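Local coordinates for protein RNase III inhibitor (Mycobacterium tuberculosis, PDB 5M3I) that is of unknown function but belongs to the macro domain family, whose fold packs a mixed beta-sheet among alpha-helices, at residues Glu25-Thr30 and Arg47-Met52; Leu43-Lys46 and Glu51-Thr54; Met70-Thr75 and Pro81-Asn86. One frame throughout, in Å; residues are numbered along the deposited sequence. Where two conformers were deposited one is given.

Contact 1 of 3, residues Glu25-Thr30 and Arg47-Met52; sequences EALVNT and RRYPEM
Tyr-49 meets strand 26-31 through its hydroxyl, OH lying 4.0 Å from CD1 of Leu-27, while one face of its ring carries the aliphatic CG of Arg-48, 3.5 Å above the plane and displaced from the centre. The guanidinium of Arg-48 in turn has CE1 of Tyr-49 over one face, again off-centre, so the basic chain folds over its aromatic neighbour. Leu-27 and Tyr-49 cross at nearly a right angle. Tyr-49, its CG anti to the carbonyl carbon (chi1 -59°), turns toward the sheet, and the para hydroxyl carries the reach as far as Leu-27. In the macro domain this strand is an inner one of a mixed sheet, between strands 83-88 and 120-123, and the segment 47-52 holds the corner where helix 40-48 ends and helix 50-61 starts. Tyr-49 occupies that corner, leaving helical geometry after the first helix and standing at the N-cap position of the second. The other meeting is looser: CE of Met-52 lies 4.3 Å from ND2 of Asn-29. That amide nitrogen gives its hydrogen bond to OD1 of Asn-86, which satisfies a buried polar atom next to the methionine methyl. Methionine suits the place because its unbranched, flexible chain can extend from helix 50-61 toward the sheet, while leucine offers a branched methyl to the end of the tyrosine.

Contact 2 of 3, residues Leu43-Lys46 and Glu51-Thr54; sequences LQFK and EMFT
Lys-46 and Phe-53 both swing CG anti to the backbone N (chi1 -179° and 173°), and from CA atoms only 5.6 Å apart this sends the two side chains out side by side, pointing the same way. Lys-46 stays extended beyond CG, and its methylenes therefore run across one face of the Phe-53 ring. The first touch is at the base, CG of Lys-46 to CG of Phe-53 at 3.7 Å. Farther out, CE of Lys-46 sits over the middle of the face, 3.9 Å from the centroid of the Phe-53 ring, in a CH-pi contact. The ammonium has travelled past the centre: NZ of Lys-46 is 4.5 Å from that centroid and 27° off the ring normal, an off-centre cation-pi interaction. Lysine fits this partly exposed site because it pairs a hydrophobic shaft with a charged end beyond it. The two segments belong to successive helices of the macro domain, 40-48 and 50-61, joined by a tight corner at Tyr-49, which explains why residues so near in sequence face one another across helix surfaces. On the buried flank, Met-52 bends at its second and third torsions and turns its methyl back to the first helix. CE of Met-52 lies 3.8 Å from the carbonyl O of Phe-45 and 3.9 Å from CB of Phe-45. A flexible thioether chain can follow such a bend, while Phe-45 directs its bulk to the sheet, where it packs on Leu-27, Asn-29 and Ile-84.

Contact 3 of 3, residues Met70-Thr75 and Pro81-Asn86; sequences MFVVDT and PKHIIN
Strands 71-74 and 83-86 run antiparallel at 164°, with Phe-71/Asn-86 and Val-73/Ile-84 as hydrogen-bonded pairs and Val-72/Ile-85 and Asp-74/His-83 as non-hydrogen-bonded ones. At one end Asn-86 grips the carbonyl of Phe-71 twice: its backbone N reaches Phe-71 O at 3.0 Å and its side-chain ND2 reaches the same oxygen at 3.1 Å, from opposite faces of the carbonyl plane. The amide's OD1 is taken by Asn-29, so this buried side chain links three strands, a role for which asparagine, donor and acceptor at once, is well suited. The pair forms a beta hairpin at the edge of the macro domain sheet, strand 71-74 being outermost within the chain. Near the turn, Thr-75 places OG1 between its N and carbonyl carbon (chi1 68°), where it donates to a lone pair of Pro-81 O at 2.6 Å; CG2 of Thr-75 meanwhile packs 3.6 Å from CD1 of Ile-84. Asp-74 and His-83 lie alongside, carboxylate and ring planes 83° apart, with a weak hydrogen bond from His-83 ND1 to Asp-74 OD1 (3.1 Å). Met-70 bends so that SD rests 3.6 Å from CG2 of Ile-85, and both side chains touch Leu-109 of helix 99-115.

From the N terminus, strand 26-31 leads through a loop into helix 40-48, and contact 1 closes that excursion by bringing the corner at 47-52 back onto the strand. Contact 2 opens later, on helix 40-48, and closes the short turn through Tyr-49 onto the same stretch, Glu-51 and Met-52 being common to both; the two overlap there and together fasten both helices to each other and to the sheet. Contact 3 follows in series as a local hairpin. Yet its strand 83-88 neighbours strand 26-31, through a backbone hydrogen bond between Leu-27 and Ile-85, while Met-52 touches Val-73, Ile-84 and Asn-86, joining the helical corner to the hairpin.

Contact 1 of 3, residues Glu25-Thr30 and Arg47-Met52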
loop_
_atom_site.group_PDB
_atom_site.type_symbol
_atom_site.label_atom_id
_atom_site.label_comp_id
_atom_site.label_asym_id
_atom_site.label_seq_id
_atom_site.Cartn_x
_atom_site.Cartn_y
_atom_site.Cartn_z
ATOM N N GLU A 25 11.502 -2.344 4.730
ATOM C CA GLU A 25 11.732 -3.368 3.722
ATOM C C GLU A 25 10.676 -3.316 2.612
ATOM O O GLU A 25 10.980 -3.616 1.461
ATOM C CB GLU A 25 11.707 -4.702 4.448
ATOM C CG GLU A 25 12.213 -5.860 3.651
ATOM C CD GLU A 25 12.382 -7.122 4.501
ATOM O OE1 GLU A 25 12.138 -8.228 3.960
ATOM O OE2 GLU A 25 12.760 -6.993 5.684
ATOM N N ALA A 26 9.436 -2.931 2.966
ATOM C CA ALA A 26 8.359 -2.742 1.991
ATOM C C ALA A 26 7.703 -1.372 2.139
ATOM O O ALA A 26 7.661 -0.799 3.227
ATOM C CB ALA A 26 7.309 -3.826 2.135
ATOM N N LEU A 27 7.209 -0.859 1.019
ATOM C CA LEU A 27 6.357 0.326 1.027
ATOM C C LEU A 27 5.033 -0.049 0.434
ATOM O O LEU A 27 5.005 -0.748 -0.574
ATOM C CB LEU A 27 6.976 1.421 0.179
ATOM C CG LEU A 27 8.408 1.830 0.488
ATOM C CD1 LEU A 27 8.847 2.871 -0.528
ATOM C CD2 LEU A 27 8.500 2.397 1.883
ATOM N N VAL A 28 3.940 0.422 1.037
ATOM C CA VAL A 28 2.611 0.289 0.454
ATOM C C VAL A 28 2.169 1.544 -0.329
ATOM O O VAL A 28 2.307 2.681 0.122
ATOM C CB VAL A 28 1.579 -0.019 1.512
ATOM C CG1 VAL A 28 0.193 -0.149 0.883
ATOM C CG2 VAL A 28 1.951 -1.278 2.273
ATOM N N ASN A 29 1.689 1.311 -1.536
ATOM C CA ASN A 29 1.149 2.319 -2.414
ATOM C C ASN A 29 -0.375 2.054 -2.541
ATOM O O ASN A 29 -0.812 0.928 -2.357
ATOM C CB ASN A 29 1.842 2.191 -3.767
ATOM C CG ASN A 29 1.433 3.262 -4.767
ATOM O OD1 ASN A 29 0.921 4.316 -4.408
ATOM N ND2 ASN A 29 1.632 2.964 -6.043
ATOM N N THR A 30 -1.166 3.101 -2.765
ATOM C CA THR A 30 -2.617 2.982 -2.938
ATOM C C THR A 30 -2.904 3.195 -4.398
ATOM O O THR A 30 -2.483 4.218 -4.969
ATOM C CB THR A 30 -3.410 4.032 -2.125
ATOM O OG1 THR A 30 -2.851 5.335 -2.288
ATOM C CG2 THR A 30 -3.325 3.687 -0.657
ATOM N N ARG A 47 6.930 8.032 -10.290
ATOM C CA ARG A 47 8.118 8.808 -10.635
ATOM C C ARG A 47 9.393 8.143 -10.104
ATOM O O ARG A 47 10.441 8.212 -10.728
ATOM C CB ARG A 47 7.983 10.266 -10.143
ATOM C CG ARG A 47 6.765 11.008 -10.764
ATOM C CD ARG A 47 6.883 12.549 -11.088
ATOM N NE ARG A 47 8.034 13.166 -10.411
ATOM C CZ ARG A 47 9.228 13.449 -10.954
ATOM N NH1 ARG A 47 9.528 13.155 -12.223
ATOM N NH2 ARG A 47 10.157 14.025 -10.185
ATOM N N ARG A 48 9.292 7.512 -8.959
ATOM C CA ARG A 48 10.443 6.852 -8.354
ATOM C C ARG A 48 10.703 5.450 -8.914
ATOM O O ARG A 48 11.835 5.056 -8.987
ATOM C CB ARG A 48 10.226 6.797 -6.835
ATOM C CG ARG A 48 11.352 6.189 -6.036
ATOM C CD ARG A 48 12.600 7.067 -6.000
ATOM N NE ARG A 48 13.597 6.326 -5.245
ATOM C CZ ARG A 48 14.326 5.313 -5.718
ATOM N NH1 ARG A 48 14.249 4.910 -6.990
ATOM N NH2 ARG A 48 15.171 4.701 -4.908
ATOM N N TYR A 49 9.643 4.708 -9.276
ATOM C CA TYR A 49 9.744 3.325 -9.708
ATOM C C TYR A 49 9.057 3.115 -11.053
ATOM O O TYR A 49 8.063 2.429 -11.147
ATOM C CB TYR A 49 9.137 2.400 -8.661
ATOM C CG TYR A 49 9.792 2.511 -7.303
ATOM C CD1 TYR A 49 11.078 2.026 -7.072
ATOM C CD2 TYR A 49 9.126 3.115 -6.242
ATOM C CE1 TYR A 49 11.676 2.141 -5.829
ATOM C CE2 TYR A 49 9.714 3.231 -4.990
ATOM C CZ TYR A 49 10.991 2.736 -4.792
ATOM O OH TYR A 49 11.542 2.870 -3.550
ATOM N N PRO A 50 9.617 3.681 -12.124
ATOM C CA PRO A 50 8.952 3.618 -13.442
ATOM C C PRO A 50 8.708 2.201 -13.990
ATOM O O PRO A 50 7.711 1.962 -14.689
ATOM C CB PRO A 50 9.904 4.403 -14.354
ATOM C CG PRO A 50 11.242 4.355 -13.654
ATOM C CD PRO A 50 10.904 4.394 -12.185
ATOM N N GLU A 51 9.602 1.274 -13.660
ATOM C CA GLU A 51 9.481 -0.137 -14.092
ATOM C C GLU A 51 8.341 -0.809 -13.386
ATOM O O GLU A 51 7.568 -1.542 -14.005
ATOM C CB GLU A 51 10.799 -0.901 -13.860
ATOM C CG GLU A 51 11.928 -0.341 -14.722
ATOM C CD GLU A 51 13.149 -1.241 -14.795
ATOM O OE1 GLU A 51 13.946 -1.245 -13.831
ATOM O OE2 GLU A 51 13.326 -1.917 -15.836
ATOM N N MET A 52 8.230 -0.522 -12.092
ATOM C CA MET A 52 7.079 -0.930 -11.287
ATOM C C MET A 52 5.794 -0.458 -11.946
ATOM O O MET A 52 4.873 -1.265 -12.161
ATOM C CB MET A 52 7.188 -0.370 -9.875
ATOM C CG MET A 52 6.047 -0.739 -8.943
ATOM S SD MET A 52 4.572 0.277 -9.070
ATOM C CE MET A 52 5.146 1.775 -8.264
#

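Contact 2 of 3, residues Leu43-Lys46 and Glu51-Thr54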
loop_
_atom_site.group_PDB
_atom_site.type_symbol
_atom_site.label_atom_id
_atom_site.label_comp_id
_atom_site.label_asym_id
_atom_site.label_seq_id
_atom_site.Cartn_x
_atom_site.Cartn_y
_atom_site.Cartn_z
ATOM N N LEU A 43 1.309 8.925 -7.712
ATOM C CA LEU A 43 2.148 9.672 -8.655
ATOM C C LEU A 43 3.602 9.629 -8.215
ATOM O O LEU A 43 4.491 9.418 -9.040
ATOM C CB LEU A 43 1.687 11.119 -8.810
ATOM C CG LEU A 43 2.483 12.001 -9.797
ATOM C CD1 LEU A 43 2.508 11.416 -11.214
ATOM C CD2 LEU A 43 1.879 13.405 -9.815
ATOM N N GLN A 44 3.857 9.848 -6.922
ATOM C CA GLN A 44 5.234 9.837 -6.416
ATOM C C GLN A 44 5.855 8.458 -6.618
ATOM O O GLN A 44 6.998 8.345 -7.008
ATOM C CB GLN A 44 5.279 10.268 -4.950
ATOM C CG GLN A 44 4.880 11.747 -4.787
ATOM C CD GLN A 44 5.760 12.702 -5.610
ATOM O OE1 GLN A 44 6.902 12.959 -5.249
ATOM N NE2 GLN A 44 5.239 13.221 -6.714
ATOM N N PHE A 45 5.079 7.396 -6.383
ATOM C CA PHE A 45 5.576 6.028 -6.645
ATOM C C PHE A 45 5.902 5.787 -8.127
ATOM O O PHE A 45 6.912 5.156 -8.448
ATOM C CB PHE A 45 4.599 4.963 -6.170
ATOM C CG PHE A 45 4.734 4.597 -4.711
ATOM C CD1 PHE A 45 5.622 3.588 -4.305
ATOM C CD2 PHE A 45 3.905 5.187 -3.727
ATOM C CE1 PHE A 45 5.699 3.213 -2.979
ATOM C CE2 PHE A 45 4.002 4.805 -2.388
ATOM C CZ PHE A 45 4.900 3.818 -2.019
ATOM N N LYS A 46 5.077 6.304 -9.022
ATOM C CA LYS A 46 5.350 6.190 -10.457
ATOM C C LYS A 46 6.672 6.871 -10.855
ATOM O O LYS A 46 7.448 6.346 -11.648
ATOM C CB LYS A 46 4.172 6.752 -11.253
ATOM C CG LYS A 46 4.298 6.695 -12.765
ATOM C CD LYS A 46 3.106 7.393 -13.430
ATOM C CE LYS A 46 3.298 7.516 -14.934
ATOM N NZ LYS A 46 2.181 8.252 -15.605
ATOM N N GLU A 51 9.602 1.274 -13.660
ATOM C CA GLU A 51 9.481 -0.137 -14.092
ATOM C C GLU A 51 8.341 -0.809 -13.386
ATOM O O GLU A 51 7.568 -1.542 -14.005
ATOM C CB GLU A 51 10.799 -0.901 -13.860
ATOM C CG GLU A 51 11.928 -0.341 -14.722
ATOM C CD GLU A 51 13.149 -1.241 -14.795
ATOM O OE1 GLU A 51 13.946 -1.245 -13.831
ATOM O OE2 GLU A 51 13.326 -1.917 -15.836
ATOM N N MET A 52 8.230 -0.522 -12.092
ATOM C CA MET A 52 7.079 -0.930 -11.287
ATOM C C MET A 52 5.794 -0.458 -11.946
ATOM O O MET A 52 4.873 -1.265 -12.161
ATOM C CB MET A 52 7.188 -0.370 -9.875
ATOM C CG MET A 52 6.047 -0.739 -8.943
ATOM S SD MET A 52 4.572 0.277 -9.070
ATOM C CE MET A 52 5.146 1.775 -8.264
ATOM N N PHE A 53 5.722 0.820 -12.329
ATOM C CA PHE A 53 4.487 1.323 -12.981
ATOM C C PHE A 53 4.153 0.591 -14.263
ATOM O O PHE A 53 2.975 0.293 -14.534
ATOM C CB PHE A 53 4.545 2.835 -13.263
ATOM C CG PHE A 53 3.391 3.337 -14.077
ATOM C CD1 PHE A 53 2.160 3.563 -13.491
ATOM C CD2 PHE A 53 3.526 3.556 -15.454
ATOM C CE1 PHE A 53 1.086 4.016 -14.236
ATOM C CE2 PHE A 53 2.447 4.014 -16.217
ATOM C CZ PHE A 53 1.218 4.249 -15.601
ATOM N N THR A 54 5.177 0.373 -15.086
ATOM C CA THR A 54 5.009 -0.307 -16.368
ATOM C C THR A 54 4.438 -1.684 -16.113
ATOM O O THR A 54 3.567 -2.120 -16.859
ATOM C CB THR A 54 6.345 -0.451 -17.130
ATOM O OG1 THR A 54 6.951 0.840 -17.296
ATOM C CG2 THR A 54 6.144 -1.098 -18.511
#

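Contact 3 of 3, residues Met70-Thr75 and Pro81-Asn86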
loop_
_atom_site.group_PDB
_atom_site.type_symbol
_atom_site.label_atom_id
_atom_site.label_comp_id
_atom_site.label_asym_id
_atom_site.label_seq_id
_atom_site.Cartn_x
_atom_site.Cartn_y
_atom_site.Cartn_z
ATOM N N MET A 70 -3.202 -7.763 -3.353
ATOM C CA MET A 70 -2.057 -6.937 -3.546
ATOM C C MET A 70 -1.434 -7.223 -4.911
ATOM O O MET A 70 -1.376 -8.391 -5.327
ATOM C CB MET A 70 -1.030 -7.193 -2.422
ATOM C CG MET A 70 -1.495 -6.909 -0.978
ATOM S SD MET A 70 -2.152 -5.239 -0.678
ATOM C CE MET A 70 -3.902 -5.505 -1.026
ATOM N N PHE A 71 -0.931 -6.180 -5.567
ATOM C CA PHE A 71 -0.031 -6.338 -6.679
ATOM C C PHE A 71 1.399 -5.975 -6.267
ATOM O O PHE A 71 1.710 -4.794 -6.039
ATOM C CB PHE A 71 -0.501 -5.504 -7.848
ATOM C CG PHE A 71 0.319 -5.685 -9.082
ATOM C CD1 PHE A 71 0.245 -6.882 -9.804
ATOM C CD2 PHE A 71 1.189 -4.702 -9.491
ATOM C CE1 PHE A 71 1.035 -7.081 -10.925
ATOM C CE2 PHE A 71 1.991 -4.893 -10.617
ATOM C CZ PHE A 71 1.911 -6.077 -11.341
ATOM N N VAL A 72 2.271 -6.979 -6.137
ATOM C CA VAL A 72 3.570 -6.789 -5.495
ATOM C C VAL A 72 4.676 -6.778 -6.531
ATOM O O VAL A 72 4.703 -7.638 -7.385
ATOM C CB VAL A 72 3.850 -7.912 -4.469
ATOM C CG1 VAL A 72 5.143 -7.651 -3.707
ATOM C CG2 VAL A 72 2.703 -7.995 -3.463
ATOM N N VAL A 73 5.608 -5.857 -6.414
ATOM C CA VAL A 73 6.762 -5.787 -7.301
ATOM C C VAL A 73 8.050 -5.632 -6.470
ATOM O O VAL A 73 8.076 -4.900 -5.481
ATOM C CB VAL A 73 6.621 -4.593 -8.277
ATOM C CG1 VAL A 73 7.748 -4.608 -9.289
ATOM C CG2 VAL A 73 5.297 -4.618 -9.059
ATOM N N ASP A 74 9.120 -6.295 -6.905
ATOM C CA ASP A 74 10.453 -6.112 -6.301
ATOM C C ASP A 74 11.141 -4.944 -6.914
ATOM O O ASP A 74 11.104 -4.760 -8.129
ATOM C CB ASP A 74 11.291 -7.359 -6.495
ATOM C CG ASP A 74 10.804 -8.498 -5.628
ATOM O OD1 ASP A 74 9.556 -8.583 -5.387
ATOM O OD2 ASP A 74 11.681 -9.277 -5.179
ATOM N N THR A 75 11.736 -4.120 -6.077
ATOM C CA THR A 75 12.473 -2.949 -6.568
ATOM C C THR A 75 13.844 -3.318 -7.139
ATOM O O THR A 75 14.347 -2.647 -8.052
ATOM C CB THR A 75 12.717 -1.925 -5.431
ATOM O OG1 THR A 75 13.626 -2.474 -4.471
ATOM C CG2 THR A 75 11.371 -1.520 -4.747
ATOM N N PRO A 81 13.965 0.041 0.118
ATOM C CA PRO A 81 12.847 -0.892 0.093
ATOM C C PRO A 81 13.007 -1.916 -0.969
ATOM O O PRO A 81 13.375 -1.552 -2.075
ATOM C CB PRO A 81 11.663 -0.000 -0.272
ATOM C CG PRO A 81 12.005 1.320 0.307
ATOM C CD PRO A 81 13.500 1.446 0.182
ATOM N N LYS A 82 12.779 -3.177 -0.607
ATOM C CA LYS A 82 12.863 -4.302 -1.545
ATOM C C LYS A 82 11.576 -4.554 -2.284
ATOM O O LYS A 82 11.619 -5.044 -3.390
ATOM C CB LYS A 82 13.264 -5.614 -0.819
ATOM C CG LYS A 82 14.526 -5.545 0.056
ATOM C CD LYS A 82 15.801 -5.128 -0.693
ATOM C CE LYS A 82 17.028 -5.164 0.258
ATOM N NZ LYS A 82 17.069 -3.972 1.147
ATOM N N HIS A 83 10.426 -4.218 -1.678
ATOM C CA HIS A 83 9.115 -4.485 -2.265
ATOM C C HIS A 83 8.209 -3.264 -2.259
ATOM O O HIS A 83 8.162 -2.517 -1.283
ATOM C CB HIS A 83 8.389 -5.580 -1.493
ATOM C CG HIS A 83 9.155 -6.857 -1.400
ATOM N ND1 HIS A 83 9.265 -7.735 -2.460
ATOM C CD2 HIS A 83 9.855 -7.403 -0.382
ATOM C CE1 HIS A 83 10.008 -8.761 -2.101
ATOM N NE2 HIS A 83 10.370 -8.585 -0.844
ATOM N N ILE A 84 7.472 -3.096 -3.345
ATOM C CA ILE A 84 6.368 -2.181 -3.402
ATOM C C ILE A 84 5.115 -3.015 -3.429
ATOM O O ILE A 84 4.921 -3.828 -4.342
ATOM C CB ILE A 84 6.374 -1.309 -4.696
ATOM C CG1 ILE A 84 7.743 -0.691 -4.953
ATOM C CG2 ILE A 84 5.273 -0.253 -4.618
ATOM C CD1 ILE A 84 8.295 0.082 -3.793
ATOM N N ILE A 85 4.251 -2.801 -2.440
ATOM C CA ILE A 85 2.975 -3.495 -2.334
ATOM C C ILE A 85 1.903 -2.503 -2.747
ATOM O O ILE A 85 1.580 -1.565 -2.018
ATOM C CB ILE A 85 2.740 -3.982 -0.921
ATOM C CG1 ILE A 85 3.916 -4.855 -0.473
ATOM C CG2 ILE A 85 1.435 -4.755 -0.851
ATOM C CD1 ILE A 85 3.901 -5.218 0.999
ATOM N N ASN A 86 1.366 -2.698 -3.946
ATOM C CA ASN A 86 0.326 -1.834 -4.467
ATOM C C ASN A 86 -1.000 -2.351 -3.983
ATOM O O ASN A 86 -1.431 -3.422 -4.370
ATOM C CB ASN A 86 0.368 -1.802 -5.979
ATOM C CG ASN A 86 1.640 -1.161 -6.497
ATOM O OD1 ASN A 86 1.775 0.060 -6.482
ATOM N ND2 ASN A 86 2.566 -1.979 -7.006
#